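Side-chain contacts in member of s1p family of ribosomal proteins (Pyrococcus furiosus, PDB 5YH1), which binds manganese through its DHH domain and probably acts as an exonuclease on nucleic acids: residues 117-122 against 149-154; 277-282 against 291-296; 390-395 against 428-433. All blocks are in the same frame, centred on the assembly; numbering follows the deposited sequence.

Contact 1: 117-122 against 149-154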
loop_
_atom_site.group_PDB
_atom_site.type_symbol
_atom_site.label_atom_id
_atom_site.label_comp_id
_atom_site.label_asym_id
_atom_site.label_seq_id
_atom_site.Cartn_x
_atom_site.Cartn_y
_atom_site.Cartn_z
ATOM N N ILE A 117 4.093 14.795 -9.223
ATOM C CA ILE A 117 5.301 14.747 -8.381
ATOM C C ILE A 117 6.443 14.082 -9.144
ATOM O O ILE A 117 7.559 14.593 -9.169
ATOM C CB ILE A 117 5.023 14.028 -7.044
ATOM C CG1 ILE A 117 4.087 14.891 -6.190
ATOM C CG2 ILE A 117 6.323 13.718 -6.291
ATOM C CD1 ILE A 117 3.296 14.125 -5.153
ATOM N N PHE A 118 6.154 12.959 -9.791
ATOM C CA PHE A 118 7.155 12.239 -10.574
ATOM C C PHE A 118 7.671 13.077 -11.742
ATOM O O PHE A 118 8.872 13.134 -11.969
ATOM C CB PHE A 118 6.586 10.903 -11.084
ATOM C CG PHE A 118 6.715 9.758 -10.107
ATOM C CD1 PHE A 118 6.627 9.956 -8.726
ATOM C CD2 PHE A 118 6.908 8.461 -10.575
ATOM C CE1 PHE A 118 6.742 8.884 -7.843
ATOM C CE2 PHE A 118 7.023 7.388 -9.692
ATOM C CZ PHE A 118 6.943 7.603 -8.323
HETATM N N MSE A 119 6.778 13.725 -12.487
HETATM C CA MSE A 119 7.217 14.524 -13.650
HETATM C C MSE A 119 8.020 15.734 -13.207
HETATM O O MSE A 119 8.965 16.132 -13.885
HETATM C CB MSE A 119 6.042 14.917 -14.560
HETATM C CG MSE A 119 5.242 16.086 -13.996
HETATM SE SE MSE A 119 3.682 16.641 -15.077
HETATM C CE MSE A 119 2.609 14.989 -15.061
HETATM N N MSE A 120 7.664 16.328 -12.070
HETATM C CA MSE A 120 8.399 17.489 -11.568
HETATM C C MSE A 120 9.779 17.084 -11.085
HETATM O O MSE A 120 10.737 17.841 -11.232
HETATM C CB MSE A 120 7.600 18.208 -10.481
HETATM C CG MSE A 120 6.460 19.042 -11.059
HETATM SE SE MSE A 120 7.127 20.403 -12.329
HETATM C CE MSE A 120 8.392 21.337 -11.129
ATOM N N GLU A 121 9.919 15.883 -10.534
ATOM C CA GLU A 121 11.254 15.411 -10.156
ATOM C C GLU A 121 12.166 15.229 -11.372
ATOM O O GLU A 121 13.316 15.653 -11.352
ATOM C CB GLU A 121 11.200 14.103 -9.366
ATOM C CG GLU A 121 12.599 13.603 -9.042
ATOM C CD GLU A 121 12.635 12.545 -7.968
ATOM O OE1 GLU A 121 11.799 12.582 -7.048
ATOM O OE2 GLU A 121 13.522 11.681 -8.040
ATOM N N ASP A 122 11.667 14.568 -12.415
ATOM C CA ASP A 122 12.444 14.400 -13.645
ATOM C C ASP A 122 12.791 15.750 -14.271
ATOM O O ASP A 122 13.896 15.939 -14.778
ATOM C CB ASP A 122 11.694 13.532 -14.656
ATOM C CG ASP A 122 11.717 12.060 -14.297
ATOM O OD1 ASP A 122 12.493 11.636 -13.418
ATOM O OD2 ASP A 122 10.950 11.309 -14.908
ATOM N N LYS A 149 -7.522 20.198 -14.148
ATOM C CA LYS A 149 -7.237 21.514 -13.555
ATOM C C LYS A 149 -5.841 21.549 -12.940
ATOM O O LYS A 149 -5.124 22.532 -13.086
ATOM C CB LYS A 149 -8.276 21.875 -12.506
ATOM C CG LYS A 149 -9.604 22.250 -13.129
ATOM C CD LYS A 149 -10.640 22.552 -12.073
ATOM C CE LYS A 149 -11.881 23.133 -12.716
ATOM N NZ LYS A 149 -12.819 23.648 -11.685
ATOM N N ARG A 150 -5.443 20.452 -12.297
ATOM C CA ARG A 150 -4.119 20.359 -11.714
ATOM C C ARG A 150 -3.031 20.262 -12.769
ATOM O O ARG A 150 -2.019 20.967 -12.674
ATOM C CB ARG A 150 -4.050 19.200 -10.726
ATOM C CG ARG A 150 -4.816 19.500 -9.449
ATOM C CD ARG A 150 -5.144 18.228 -8.710
ATOM N NE ARG A 150 -5.851 18.459 -7.454
ATOM C CZ ARG A 150 -7.143 18.747 -7.349
ATOM N NH1 ARG A 150 -7.911 18.885 -8.433
ATOM N NH2 ARG A 150 -7.673 18.909 -6.141
ATOM N N LEU A 151 -3.234 19.428 -13.791
ATOM C CA LEU A 151 -2.255 19.346 -14.883
ATOM C C LEU A 151 -2.083 20.681 -15.630
ATOM O O LEU A 151 -0.976 21.025 -16.058
ATOM C CB LEU A 151 -2.613 18.223 -15.868
ATOM C CG LEU A 151 -2.438 16.804 -15.322
ATOM C CD1 LEU A 151 -3.076 15.789 -16.253
ATOM C CD2 LEU A 151 -0.972 16.468 -15.111
ATOM N N LYS A 152 -3.164 21.430 -15.789
ATOM C CA LYS A 152 -3.089 22.699 -16.514
ATOM C C LYS A 152 -2.328 23.786 -15.735
ATOM O O LYS A 152 -1.746 24.679 -16.335
ATOM C CB LYS A 152 -4.480 23.168 -16.946
ATOM C CG LYS A 152 -5.057 22.343 -18.107
ATOM C CD LYS A 152 -4.087 22.206 -19.283
ATOM C CE LYS A 152 -4.787 21.684 -20.532
ATOM N NZ LYS A 152 -3.844 21.465 -21.663
ATOM N N ALA A 153 -2.281 23.678 -14.413
ATOM C CA ALA A 153 -1.409 24.550 -13.630
ATOM C C ALA A 153 0.065 24.359 -14.008
ATOM O O ALA A 153 0.895 25.229 -13.740
ATOM C CB ALA A 153 -1.610 24.312 -12.146
ATOM N N TYR A 154 0.390 23.232 -14.640
ATOM C CA TYR A 154 1.751 22.970 -15.104
ATOM C C TYR A 154 1.920 23.112 -16.623
ATOM O O TYR A 154 2.981 22.784 -17.151
ATOM C CB TYR A 154 2.194 21.578 -14.618
ATOM C CG TYR A 154 2.308 21.539 -13.119
ATOM C CD1 TYR A 154 1.184 21.369 -12.327
ATOM C CD2 TYR A 154 3.537 21.722 -12.490
ATOM C CE1 TYR A 154 1.276 21.370 -10.946
ATOM C CE2 TYR A 154 3.640 21.724 -11.110
ATOM C CZ TYR A 154 2.509 21.546 -10.341
ATOM O OH TYR A 154 2.608 21.558 -8.964
#
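The selenium of Met120, a selenomethionine, rests against the Tyr154 ring: SE lies 3.8 Å from Tyr154 CD2. It approaches at a slant, 4.9 Å from SE to the centroid of the Tyr154 ring and 68° off the ring normal, in a Met-aromatic contact. Met120 CG reaches the same side of the phenol, 3.9 Å from Tyr154 CE2. A bend at chi2 (-59°) folds SE back beside CG, so that both meet the CD2-CE2 side of the ring. The carbonyl oxygen of Arg150 meets the Tyr154 ring at its edge, in plane, while the phenol's OH bonds to the Gly274 carbonyl of a second subunit, which fixes the far end of the ring.

Met119, also a selenomethionine, takes a different shape. Its CG sits between the backbone N and the carbonyl carbon (chi1 78°), the chain then extends through chi2, and it turns only at its end to bring CE 3.9 Å from Leu151 CD2. The two side chains meet at about a right angle. Leu151 also packs on Val112 and Ile116 of helix 109-126 and on Ile158 of strand 158-161. Helix 109-126, which leads into strand 132-136, packs against helix 145-152 and the turn that follows it, beside the parallel sheet; helix 145-152 joins that strand to 158-161 in a beta-alpha-beta crossover of the DHH N-terminal domain.

Contact 2: 277-282 against 291-296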
loop_
_atom_site.group_PDB
_atom_site.type_symbol
_atom_site.label_atom_id
_atom_site.label_comp_id
_atom_site.label_asym_id
_atom_site.label_seq_id
_atom_site.Cartn_x
_atom_site.Cartn_y
_atom_site.Cartn_z
ATOM N N GLU A 277 1.990 -8.462 -22.677
ATOM C CA GLU A 277 2.309 -8.578 -24.103
ATOM C C GLU A 277 2.215 -10.024 -24.596
ATOM O O GLU A 277 1.849 -10.266 -25.754
ATOM C CB GLU A 277 3.719 -8.063 -24.419
ATOM C CG GLU A 277 3.972 -6.605 -24.070
ATOM C CD GLU A 277 4.493 -6.402 -22.653
ATOM O OE1 GLU A 277 4.488 -7.356 -21.849
ATOM O OE2 GLU A 277 4.899 -5.270 -22.339
ATOM N N GLU A 278 2.573 -10.966 -23.724
ATOM C CA GLU A 278 2.534 -12.384 -24.053
ATOM C C GLU A 278 1.102 -12.871 -24.108
ATOM O O GLU A 278 0.721 -13.612 -25.018
ATOM C CB GLU A 278 3.307 -13.209 -23.020
ATOM C CG GLU A 278 4.765 -12.808 -22.831
ATOM C CD GLU A 278 5.610 -13.014 -24.069
ATOM O OE1 GLU A 278 5.135 -13.615 -25.053
ATOM O OE2 GLU A 278 6.772 -12.576 -24.058
ATOM N N ILE A 279 0.304 -12.440 -23.142
ATOM C CA ILE A 279 -1.102 -12.808 -23.101
ATOM C C ILE A 279 -1.848 -12.240 -24.319
ATOM O O ILE A 279 -2.713 -12.909 -24.884
ATOM C CB ILE A 279 -1.748 -12.339 -21.789
ATOM C CG1 ILE A 279 -1.117 -13.085 -20.603
ATOM C CG2 ILE A 279 -3.257 -12.567 -21.803
ATOM C CD1 ILE A 279 -1.400 -12.438 -19.261
ATOM N N LEU A 280 -1.486 -11.023 -24.731
ATOM C CA LEU A 280 -2.136 -10.352 -25.860
ATOM C C LEU A 280 -1.642 -10.814 -27.238
ATOM O O LEU A 280 -2.159 -10.349 -28.264
ATOM C CB LEU A 280 -1.933 -8.840 -25.757
ATOM C CG LEU A 280 -2.729 -8.128 -24.677
ATOM C CD1 LEU A 280 -2.284 -6.681 -24.625
ATOM C CD2 LEU A 280 -4.233 -8.237 -24.908
ATOM N N LEU A 281 -0.634 -11.691 -27.246
ATOM C CA LEU A 281 -0.063 -12.287 -28.450
ATOM C C LEU A 281 0.573 -11.239 -29.355
ATOM O O LEU A 281 0.286 -11.200 -30.539
ATOM C CB LEU A 281 -1.115 -13.107 -29.223
ATOM C CG LEU A 281 -0.567 -14.128 -30.245
ATOM C CD1 LEU A 281 -0.130 -15.397 -29.548
ATOM C CD2 LEU A 281 -1.597 -14.478 -31.309
ATOM N N ILE A 282 1.424 -10.374 -28.807
ATOM C CA ILE A 282 2.109 -9.393 -29.655
ATOM C C ILE A 282 3.605 -9.598 -29.735
ATOM O O ILE A 282 4.304 -8.800 -30.347
ATOM C CB ILE A 282 1.798 -7.933 -29.266
ATOM C CG1 ILE A 282 2.356 -7.591 -27.888
ATOM C CG2 ILE A 282 0.297 -7.684 -29.311
ATOM C CD1 ILE A 282 2.414 -6.099 -27.636
HETATM N N MSE A 291 1.431 -21.279 -22.724
HETATM C CA MSE A 291 1.648 -21.722 -21.334
HETATM C C MSE A 291 0.929 -20.832 -20.351
HETATM O O MSE A 291 0.303 -21.321 -19.421
HETATM C CB MSE A 291 3.134 -21.805 -21.033
HETATM C CG MSE A 291 3.732 -23.000 -21.772
HETATM SE SE MSE A 291 5.641 -23.189 -21.297
HETATM C CE MSE A 291 6.558 -21.892 -22.449
ATOM N N LEU A 292 0.971 -19.523 -20.561
ATOM C CA LEU A 292 0.235 -18.597 -19.688
ATOM C C LEU A 292 -1.274 -18.780 -19.777
ATOM O O LEU A 292 -1.927 -18.987 -18.761
ATOM C CB LEU A 292 0.603 -17.155 -20.002
ATOM C CG LEU A 292 2.006 -16.747 -19.564
ATOM C CD1 LEU A 292 2.373 -15.398 -20.146
ATOM C CD2 LEU A 292 2.123 -16.721 -18.045
ATOM N N VAL A 293 -1.837 -18.712 -20.981
ATOM C CA VAL A 293 -3.292 -18.792 -21.126
ATOM C C VAL A 293 -3.838 -20.172 -20.747
ATOM O O VAL A 293 -4.857 -20.260 -20.060
ATOM C CB VAL A 293 -3.749 -18.396 -22.545
ATOM C CG1 VAL A 293 -5.245 -18.636 -22.725
ATOM C CG2 VAL A 293 -3.426 -16.933 -22.798
ATOM N N GLU A 294 -3.153 -21.239 -21.160
ATOM C CA GLU A 294 -3.586 -22.607 -20.829
ATOM C C GLU A 294 -3.277 -22.972 -19.387
ATOM O O GLU A 294 -3.960 -23.804 -18.799
ATOM C CB GLU A 294 -2.953 -23.641 -21.773
ATOM C CG GLU A 294 -3.378 -23.489 -23.231
ATOM C CD GLU A 294 -2.611 -24.403 -24.188
ATOM O OE1 GLU A 294 -1.784 -25.229 -23.731
ATOM O OE2 GLU A 294 -2.838 -24.290 -25.416
ATOM N N GLY A 295 -2.249 -22.361 -18.812
ATOM C CA GLY A 295 -1.969 -22.540 -17.394
ATOM C C GLY A 295 -2.954 -21.807 -16.495
ATOM O O GLY A 295 -3.393 -22.341 -15.474
ATOM N N ILE A 296 -3.311 -20.579 -16.876
ATOM C CA ILE A 296 -4.067 -19.692 -15.992
ATOM C C ILE A 296 -5.576 -19.868 -16.151
ATOM O O ILE A 296 -6.303 -19.890 -15.157
ATOM C CB ILE A 296 -3.657 -18.206 -16.204
ATOM C CG1 ILE A 296 -2.181 -18.012 -15.834
ATOM C CG2 ILE A 296 -4.541 -17.269 -15.387
ATOM C CD1 ILE A 296 -1.564 -16.732 -16.355
#
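Leu292 reaches the neighbouring short helix with one methyl: its CD1 sits 3.7 Å from Glu278 CB and touches the next residue too, 4.2 Å from Ile279 CG1. One residue along each segment, Ile279 CG2 and Val293 CG2 meet more loosely at 4.5 Å, where the backbones come nearest, with 6.7 Å between Ile279 CA and Val293 CA.

Glu278 offers Leu292 its aliphatic stem. A bend at chi2 (-64°) carries the carboxylate away from the leucine, and OE1 hydrogen-bonds to Thr283 OG1; OE2 has a long, weak ion pair with Arg288. Ile279 is backed by Ile256 and Ile260 of helix 250-267, and Leu292 also packs on Ala153 of a third subunit.

Further out, the turn after the short helix is set by a Schellman motif. Leu281 adopts positive phi, and its N bonds to Glu278 O while Ile282 N bonds to Glu277 O. The carbonyl of Glu278 is also tied to His289 ND1, linking the short helix to the start of helix 286-311. Apolar contact between methyl and methylene groups gives close packing but little directionality; orientation probably owes more to the His289 bond and the Schellman turn, with the buried Glu278 carboxylate satisfied by Thr283.

Contact 3: 390-395 against 428-433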
loop_
_atom_site.group_PDB
_atom_site.type_symbol
_atom_site.label_atom_id
_atom_site.label_comp_id
_atom_site.label_asym_id
_atom_site.label_seq_id
_atom_site.Cartn_x
_atom_site.Cartn_y
_atom_site.Cartn_z
ATOM N N ASN A 390 -29.069 6.106 -14.173
ATOM C CA ASN A 390 -28.760 7.512 -13.852
ATOM C C ASN A 390 -30.000 8.282 -13.414
ATOM O O ASN A 390 -29.943 9.039 -12.450
ATOM C CB ASN A 390 -28.070 8.215 -15.021
ATOM C CG ASN A 390 -26.717 7.606 -15.343
ATOM O OD1 ASN A 390 -25.910 7.360 -14.453
ATOM N ND2 ASN A 390 -26.471 7.341 -16.616
ATOM N N LYS A 391 -31.121 8.061 -14.095
ATOM C CA LYS A 391 -32.392 8.679 -13.701
ATOM C C LYS A 391 -32.850 8.178 -12.342
ATOM O O LYS A 391 -33.354 8.951 -11.536
ATOM C CB LYS A 391 -33.498 8.401 -14.726
ATOM C CG LYS A 391 -33.329 9.170 -16.020
ATOM C CD LYS A 391 -34.379 8.786 -17.054
ATOM C CE LYS A 391 -34.064 9.424 -18.404
ATOM N NZ LYS A 391 -34.829 8.808 -19.525
ATOM N N ILE A 392 -32.699 6.877 -12.100
ATOM C CA ILE A 392 -33.131 6.298 -10.831
ATOM C C ILE A 392 -32.290 6.845 -9.680
ATOM O O ILE A 392 -32.828 7.150 -8.626
ATOM C CB ILE A 392 -33.142 4.753 -10.870
ATOM C CG1 ILE A 392 -34.323 4.294 -11.737
ATOM C CG2 ILE A 392 -33.265 4.166 -9.466
ATOM C CD1 ILE A 392 -34.317 2.832 -12.091
ATOM N N VAL A 393 -30.990 7.001 -9.906
ATOM C CA VAL A 393 -30.085 7.545 -8.888
ATOM C C VAL A 393 -30.454 8.984 -8.528
ATOM O O VAL A 393 -30.483 9.333 -7.346
ATOM C CB VAL A 393 -28.610 7.467 -9.334
ATOM C CG1 VAL A 393 -27.710 8.293 -8.421
ATOM C CG2 VAL A 393 -28.147 6.021 -9.365
ATOM N N LYS A 394 -30.730 9.812 -9.539
ATOM C CA LYS A 394 -31.198 11.180 -9.305
ATOM C C LYS A 394 -32.492 11.166 -8.489
ATOM O O LYS A 394 -32.633 11.926 -7.524
ATOM C CB LYS A 394 -31.416 11.930 -10.627
ATOM C CG LYS A 394 -30.140 12.188 -11.414
ATOM N N ILE A 395 -33.429 10.295 -8.859
ATOM C CA ILE A 395 -34.670 10.166 -8.091
ATOM C C ILE A 395 -34.364 9.809 -6.625
ATOM O O ILE A 395 -34.914 10.419 -5.709
ATOM C CB ILE A 395 -35.641 9.135 -8.718
ATOM C CG1 ILE A 395 -36.244 9.691 -10.019
ATOM C CG2 ILE A 395 -36.765 8.777 -7.756
ATOM C CD1 ILE A 395 -36.991 8.659 -10.846
ATOM N N GLU A 428 -34.757 -0.265 -0.636
ATOM C CA GLU A 428 -36.202 -0.370 -0.754
ATOM C C GLU A 428 -36.762 0.677 -1.721
ATOM O O GLU A 428 -37.678 0.379 -2.485
ATOM C CB GLU A 428 -36.877 -0.282 0.610
ATOM C CG GLU A 428 -36.700 -1.555 1.421
ATOM C CD GLU A 428 -37.396 -1.511 2.767
ATOM O OE1 GLU A 428 -37.917 -0.437 3.147
ATOM O OE2 GLU A 428 -37.414 -2.560 3.448
ATOM N N ALA A 429 -36.204 1.885 -1.710
ATOM C CA ALA A 429 -36.628 2.912 -2.662
ATOM C C ALA A 429 -36.183 2.545 -4.077
ATOM O O ALA A 429 -36.884 2.826 -5.048
ATOM C CB ALA A 429 -36.081 4.276 -2.279
ATOM N N PHE A 430 -35.005 1.940 -4.197
ATOM C CA PHE A 430 -34.552 1.452 -5.490
ATOM C C PHE A 430 -35.526 0.394 -6.019
ATOM O O PHE A 430 -35.900 0.421 -7.187
ATOM C CB PHE A 430 -33.147 0.871 -5.408
ATOM C CG PHE A 430 -32.634 0.358 -6.723
ATOM C CD1 PHE A 430 -31.993 1.203 -7.606
ATOM C CD2 PHE A 430 -32.814 -0.971 -7.083
ATOM C CE1 PHE A 430 -31.532 0.733 -8.825
ATOM C CE2 PHE A 430 -32.349 -1.442 -8.295
ATOM C CZ PHE A 430 -31.713 -0.593 -9.169
ATOM N N ALA A 431 -35.938 -0.523 -5.153
ATOM C CA ALA A 431 -36.839 -1.601 -5.560
ATOM C C ALA A 431 -38.216 -1.062 -5.990
ATOM O O ALA A 431 -38.829 -1.593 -6.917
ATOM C CB ALA A 431 -36.975 -2.624 -4.451
ATOM N N LYS A 432 -38.688 0.001 -5.334
ATOM C CA LYS A 432 -39.983 0.593 -5.676
ATOM C C LYS A 432 -39.926 1.233 -7.050
ATOM O O LYS A 432 -40.890 1.155 -7.808
ATOM C CB LYS A 432 -40.435 1.631 -4.640
ATOM N N GLU A 433 -38.800 1.863 -7.375
ATOM C CA GLU A 433 -38.624 2.449 -8.696
ATOM C C GLU A 433 -38.639 1.385 -9.803
ATOM O O GLU A 433 -39.107 1.658 -10.914
ATOM C CB GLU A 433 -37.326 3.252 -8.776
ATOM C CG GLU A 433 -37.331 4.515 -7.927
ATOM C CD GLU A 433 -38.516 5.427 -8.217
ATOM O OE1 GLU A 433 -39.260 5.747 -7.269
ATOM O OE2 GLU A 433 -38.711 5.807 -9.394
#
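Ile392 lays its CG2 methyl against the Phe430 ring, 3.7 Å from Phe430 CD1, the methyl coming in obliquely. The two side chains run at about a right angle to each other. Phe430 CG stands opposite the backbone N (chi1 -180°), which swings the ring out from the side of its helix until it meets the isoleucine. The same Ile392 CG2 methyl lies 4.2 Å from Glu433 CB, one helical turn on, so it fits into the angle between the aromatic ring and the glutamate stem.

The helix segments carrying these residues cross steeply in a roughly opposed sense, 130° between their N-to-C directions and 10.4 Å apart at closest approach of the axes. Both lie on one face of the mixed sheet of the C-terminal lobe: Val393 and Phe430 each touch Ile416 of strand 413-417, and Phe430 also reaches Phe326 of strand 325-330. Such a lobe, set after the metal-binding domain, is consistent with the DHHA1-type domain of this family.

Ile395 and Glu433 make the outer part of the contact, their side chains slanting across one another. The carboxylate of Glu433, turned back by a bend at chi2, sets OE2 3.6 Å from Ile395 CD1, and its CD is 3.8 Å from Ile395 CG2. Its other oxygen, OE1, forms a salt bridge with Lys436. An alanine in place of Glu433 is likely to leave the Lys436 charge without this mate and to open a gap beside the Ile395 methyls.

Within one chain the three contacts do not touch: the nearest atoms of contacts 1 and 2 are about 18 Å apart, those of 1 and 3 about 21 Å, those of 2 and 3 about 28 Å. Between subunits contacts 1 and 2 do meet, since Arg150 and Ala153 of one copy pack on Ile296 and Leu292 of another. All three lie away from the manganese bound by Asp67, Asp137, His163 and Asp229. Contact 1 borders the strands that lead to Asp137 and His163, and beside contact 2 Leu280 packs on helix 221-229, which ends at Asp229. Contact 3 belongs to the C-terminal lobe, its centre 42 Å from that of contact 2.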